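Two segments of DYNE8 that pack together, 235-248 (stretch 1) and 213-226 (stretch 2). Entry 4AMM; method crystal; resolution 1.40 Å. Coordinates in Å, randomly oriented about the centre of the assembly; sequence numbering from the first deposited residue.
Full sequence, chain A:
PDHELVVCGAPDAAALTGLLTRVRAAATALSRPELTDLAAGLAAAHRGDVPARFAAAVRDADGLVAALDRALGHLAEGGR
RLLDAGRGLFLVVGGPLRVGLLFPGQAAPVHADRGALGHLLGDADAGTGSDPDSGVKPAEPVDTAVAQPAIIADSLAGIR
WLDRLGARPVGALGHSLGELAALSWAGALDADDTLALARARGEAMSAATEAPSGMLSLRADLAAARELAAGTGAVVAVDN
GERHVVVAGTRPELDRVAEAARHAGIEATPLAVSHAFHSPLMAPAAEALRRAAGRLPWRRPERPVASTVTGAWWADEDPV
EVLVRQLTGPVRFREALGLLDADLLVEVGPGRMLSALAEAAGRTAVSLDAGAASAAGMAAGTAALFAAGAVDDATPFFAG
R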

# COMPACT_ATOMS: atom_id res chain seq x y z
N VAL A 235 -13.74 3.85 -21.03
CA VAL A 235 -14.36 4.20 -19.71
C VAL A 235 -13.33 4.30 -18.67
O VAL A 235 -12.20 3.73 -18.76
CB VAL A 235 -15.41 3.16 -19.31
CG1 VAL A 235 -16.55 3.14 -20.42
CG2 VAL A 235 -14.83 1.81 -19.03
N VAL A 236 -13.65 5.00 -17.57
CA VAL A 236 -12.73 5.05 -16.44
C VAL A 236 -12.63 3.71 -15.79
O VAL A 236 -13.66 3.05 -15.46
CB VAL A 236 -13.24 6.09 -15.43
CG1 VAL A 236 -12.41 6.11 -14.19
CG2 VAL A 236 -13.15 7.53 -16.04
N ALA A 237 -11.39 3.24 -15.60
CA ALA A 237 -11.09 1.99 -14.98
C ALA A 237 -10.54 2.18 -13.59
O ALA A 237 -10.91 1.42 -12.68
CB ALA A 237 -10.05 1.25 -15.89
N VAL A 238 -9.65 3.18 -13.39
CA VAL A 238 -9.01 3.30 -12.08
C VAL A 238 -8.93 4.80 -11.81
O VAL A 238 -8.32 5.56 -12.56
CB VAL A 238 -7.59 2.71 -12.10
CG1 VAL A 238 -6.92 2.88 -10.69
CG2 VAL A 238 -7.57 1.24 -12.57
N ASP A 239 -9.55 5.26 -10.73
CA ASP A 239 -9.47 6.70 -10.29
C ASP A 239 -8.50 6.76 -9.17
O ASP A 239 -8.83 6.46 -7.98
CB ASP A 239 -10.84 7.20 -9.85
CG ASP A 239 -10.80 8.62 -9.38
OD1 ASP A 239 -9.77 9.32 -9.55
OD2 ASP A 239 -11.84 8.98 -8.70
N ASN A 240 -7.22 7.04 -9.46
CA ASN A 240 -6.18 6.95 -8.39
C ASN A 240 -5.92 8.25 -7.70
O ASN A 240 -5.25 8.30 -6.68
CB ASN A 240 -4.85 6.53 -8.98
CG ASN A 240 -4.75 5.07 -9.11
OD1 ASN A 240 -5.40 4.31 -8.32
ND2 ASN A 240 -3.99 4.61 -10.11
N GLY A 241 -6.47 9.32 -8.25
CA GLY A 241 -6.35 10.69 -7.64
C GLY A 241 -6.40 11.76 -8.69
O GLY A 241 -6.64 11.54 -9.89
N GLU A 242 -6.14 12.99 -8.26
CA GLU A 242 -6.17 14.17 -9.11
C GLU A 242 -5.14 14.15 -10.22
O GLU A 242 -5.32 14.91 -11.19
CB GLU A 242 -6.02 15.51 -8.26
CG GLU A 242 -7.17 15.63 -7.18
CD GLU A 242 -8.57 15.90 -7.73
OE1 GLU A 242 -8.72 16.70 -8.72
OE2 GLU A 242 -9.53 15.37 -7.10
N ARG A 243 -4.12 13.31 -10.05
CA ARG A 243 -2.99 13.29 -11.01
C ARG A 243 -2.93 12.01 -11.78
O ARG A 243 -2.02 11.85 -12.54
CB ARG A 243 -1.66 13.49 -10.23
CG ARG A 243 -1.64 14.75 -9.30
CD ARG A 243 -0.53 14.69 -8.31
NE ARG A 243 -0.68 15.90 -7.49
CZ ARG A 243 -0.07 17.07 -7.69
NH1 ARG A 243 0.81 17.20 -8.69
NH2 ARG A 243 -0.38 18.10 -6.94
N HIS A 244 -3.90 11.10 -11.61
CA HIS A 244 -3.73 9.79 -12.23
C HIS A 244 -5.07 9.12 -12.39
O HIS A 244 -5.64 8.68 -11.38
CB HIS A 244 -2.78 8.99 -11.36
CG HIS A 244 -2.38 7.65 -11.87
ND1 HIS A 244 -1.56 6.84 -11.11
CD2 HIS A 244 -2.67 6.94 -12.99
CE1 HIS A 244 -1.33 5.72 -11.75
NE2 HIS A 244 -2.04 5.73 -12.86
N VAL A 245 -5.55 8.99 -13.62
CA VAL A 245 -6.83 8.24 -13.89
C VAL A 245 -6.50 7.31 -15.05
O VAL A 245 -5.87 7.73 -16.08
CB VAL A 245 -7.91 9.17 -14.23
CG1 VAL A 245 -9.22 8.35 -14.58
CG2 VAL A 245 -8.23 10.05 -13.01
N VAL A 246 -6.90 6.07 -14.97
CA VAL A 246 -6.64 5.04 -16.00
C VAL A 246 -7.96 4.81 -16.70
O VAL A 246 -9.00 4.58 -16.01
CB VAL A 246 -6.07 3.80 -15.44
CG1 VAL A 246 -5.77 2.74 -16.54
CG2 VAL A 246 -4.80 4.07 -14.62
N VAL A 247 -8.01 4.82 -18.00
CA VAL A 247 -9.14 4.42 -18.84
C VAL A 247 -8.89 3.11 -19.52
O VAL A 247 -7.73 2.64 -19.59
CB VAL A 247 -9.58 5.49 -19.87
CG1 VAL A 247 -9.95 6.80 -19.15
CG2 VAL A 247 -8.48 5.72 -20.93
N ALA A 248 -9.97 2.45 -19.92
CA ALA A 248 -9.88 1.07 -20.48
C ALA A 248 -10.89 0.94 -21.58
O ALA A 248 -11.94 1.56 -21.62
CB ALA A 248 -10.10 0.04 -19.42
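Stretch 2, residues 213-226: SGMLSLRADLAAAR

A β-hairpin can accept a further strand along its edge and, through the chain that follows that strand, a helix across one of its faces; the two segments of DYNE8 illustrate how one short peptide does both. Stretch 1 is the hairpin, its strands 235-241 and 244-248 joined by a type I turn from Gly241 to His244. Stretch 2 enters as an extended strand, 213-218, continues through Arg219, Ala220 and Asp221, and begins a helix at Leu222. Together they bury 897 Å², both sides summed.

The backbone sets the register. Strand 213-218 runs antiparallel to strand 244-248, their N-to-C directions 155° apart and their axes approaching to 4.6 Å. Two hydrogen-bonded pairs hold them. Leu216 N donates to Val247 O at 2.9 Å, and Val247 N returns a bond to Leu216 O at 2.9 Å; two residues along, Leu218 N reaches Val245 O at 2.8 Å and Val245 N reaches Leu218 O at 3.1 Å. Between and beyond these come the non-hydrogen-bonded pairs Val246 with Ser217 and Ala248 with Met215, whose CA atoms lie closer together, at 4.3 and 4.4 Å. Here CA-H groups meet carbonyls, as in Val246 CA to Leu216 O, 3.4 Å, and Met215 CA to Val247 O, 3.3 Å.

Alternation along the strands then sorts the side chains onto two faces. On the face of Val246, Ser217, Ala248 and Met215, the methionine spans both hairpin strands: its CB lies 3.8 Å from Val246 CG1, while its CE reaches Ala237 CB at 3.7 Å. Ser217 OG also stands 3.2 Å from His244 NE2; the CA-to-CB bond of the histidine points away from stretch 2, but the end of its side chain comes nearer.

The other face, that of Val245, Val247, Leu216 and Leu218, receives the helix. The helix axis makes an angle of 28° with strand 244-248 (signed crossing angle -28°) and passes 8.4 Å from it, a separation filled by small and branched apolar groups. Ala225 CB sits 3.7 Å from Val245 CG1 and 4.4 Å from Val247 CG1; on the same face of the sheet, Val247 CG1 contacts Leu218 CD1 at 4.0 Å. Farther out, Val236 CG2 meets Leu222 CD1 at 3.9 Å and lies over one face of the Arg226 guanidinium, 3.7 Å from Arg226 NE.

Polar groups and water finish the junction. Asp221 caps the helix, its OD1 accepting from Ala224 N at 2.9 Å. Its OD2, however, lies 3.7 Å from Glu242 OE1, a close approach of like charges. One water accepts from Arg219 NE and donates to Arg243 O, both at 2.8 Å, linking the segments beyond the Val245-Leu218 pair. A second donates to Asp239 OD1 at 2.7 Å and, weakly, to Gly241 O at 2.8 Å, while accepting a weak bond from Leu222 N at 3.1 Å; it thus ties the first turn of the helix to the hairpin.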

# COMPACT_ATOMS: atom_id res chain seq x y z
N SER A 213 -7.85 -5.58 -26.19
CA SER A 213 -8.23 -4.50 -25.23
C SER A 213 -7.07 -4.24 -24.35
O SER A 213 -6.11 -4.96 -24.19
CB SER A 213 -9.51 -4.90 -24.45
OG SER A 213 -9.32 -5.95 -23.58
N GLY A 214 -7.19 -3.13 -23.63
CA GLY A 214 -6.12 -2.67 -22.73
C GLY A 214 -6.49 -1.47 -21.90
O GLY A 214 -7.70 -1.18 -21.73
N MET A 215 -5.42 -0.79 -21.45
CA MET A 215 -5.58 0.33 -20.46
C MET A 215 -4.59 1.43 -20.82
O MET A 215 -3.48 1.16 -21.34
CB MET A 215 -5.39 -0.17 -18.99
CG MET A 215 -6.27 -1.32 -18.67
SD MET A 215 -6.00 -1.98 -17.02
CE MET A 215 -7.03 -0.93 -15.95
N LEU A 216 -4.99 2.66 -20.52
CA LEU A 216 -4.27 3.86 -20.90
C LEU A 216 -4.23 4.80 -19.68
O LEU A 216 -5.34 5.15 -19.18
CB LEU A 216 -4.94 4.55 -22.10
CG LEU A 216 -4.26 5.80 -22.65
CD1 LEU A 216 -2.91 5.40 -23.28
CD2 LEU A 216 -5.18 6.42 -23.70
N SER A 217 -3.08 5.12 -19.17
CA SER A 217 -2.98 5.97 -17.98
C SER A 217 -2.93 7.41 -18.33
O SER A 217 -2.13 7.77 -19.23
CB SER A 217 -1.79 5.52 -17.21
OG SER A 217 -1.75 6.25 -15.98
N LEU A 218 -3.68 8.27 -17.66
CA LEU A 218 -3.68 9.69 -17.99
C LEU A 218 -3.17 10.50 -16.79
O LEU A 218 -3.64 10.30 -15.62
CB LEU A 218 -5.11 10.21 -18.30
CG LEU A 218 -5.87 9.41 -19.37
CD1 LEU A 218 -7.34 9.76 -19.46
CD2 LEU A 218 -5.21 9.59 -20.73
N ARG A 219 -2.30 11.49 -17.06
CA ARG A 219 -1.89 12.45 -16.01
C ARG A 219 -2.87 13.59 -15.99
O ARG A 219 -2.66 14.63 -16.58
CB ARG A 219 -0.48 12.91 -16.43
CG ARG A 219 0.18 13.87 -15.44
CD ARG A 219 0.60 13.25 -14.10
NE ARG A 219 1.49 12.04 -14.12
CZ ARG A 219 2.82 11.94 -14.31
NH1 ARG A 219 3.62 12.96 -14.63
NH2 ARG A 219 3.34 10.71 -14.22
N ALA A 220 -3.99 13.35 -15.33
CA ALA A 220 -5.15 14.22 -15.34
C ALA A 220 -6.13 13.69 -14.28
O ALA A 220 -5.98 12.56 -13.77
CB ALA A 220 -5.84 14.15 -16.74
N ASP A 221 -7.11 14.54 -13.93
CA ASP A 221 -8.12 14.17 -12.97
C ASP A 221 -9.33 13.49 -13.58
O ASP A 221 -9.43 13.34 -14.80
CB ASP A 221 -8.50 15.36 -12.08
CG ASP A 221 -9.19 16.47 -12.81
OD1 ASP A 221 -9.80 16.37 -13.86
OD2 ASP A 221 -9.19 17.60 -12.23
N LEU A 222 -10.27 13.09 -12.73
CA LEU A 222 -11.43 12.31 -13.21
C LEU A 222 -12.26 13.09 -14.23
O LEU A 222 -12.63 12.53 -15.28
CB LEU A 222 -12.24 11.90 -11.97
CG LEU A 222 -13.53 11.10 -12.30
CD1 LEU A 222 -13.19 9.74 -12.87
CD2 LEU A 222 -14.29 10.89 -11.04
N ALA A 223 -12.56 14.34 -13.97
CA ALA A 223 -13.33 15.12 -14.96
C ALA A 223 -12.58 15.26 -16.27
O ALA A 223 -13.20 15.18 -17.35
CB ALA A 223 -13.55 16.51 -14.44
N ALA A 224 -11.24 15.47 -16.23
CA ALA A 224 -10.55 15.60 -17.47
C ALA A 224 -10.57 14.26 -18.19
O ALA A 224 -10.69 14.26 -19.46
CB ALA A 224 -9.13 16.07 -17.20
N ALA A 225 -10.40 13.16 -17.48
CA ALA A 225 -10.48 11.84 -18.12
C ALA A 225 -11.80 11.57 -18.79
O ALA A 225 -11.89 11.02 -19.88
CB ALA A 225 -10.18 10.76 -17.15
N ARG A 226 -12.88 11.93 -18.09
CA ARG A 226 -14.21 11.72 -18.64
C ARG A 226 -14.47 12.59 -19.80
O ARG A 226 -15.15 12.18 -20.75
CB ARG A 226 -15.27 11.95 -17.51
CG ARG A 226 -15.31 10.77 -16.54
CD ARG A 226 -16.65 9.97 -16.71
NE ARG A 226 -16.65 8.70 -16.02
CZ ARG A 226 -16.79 8.53 -14.71
NH1 ARG A 226 -16.93 9.59 -13.87
NH2 ARG A 226 -16.76 7.27 -14.23
O HOH W 1 -0.28 9.95 -13.70
O HOH W 2 -9.45 11.93 -10.02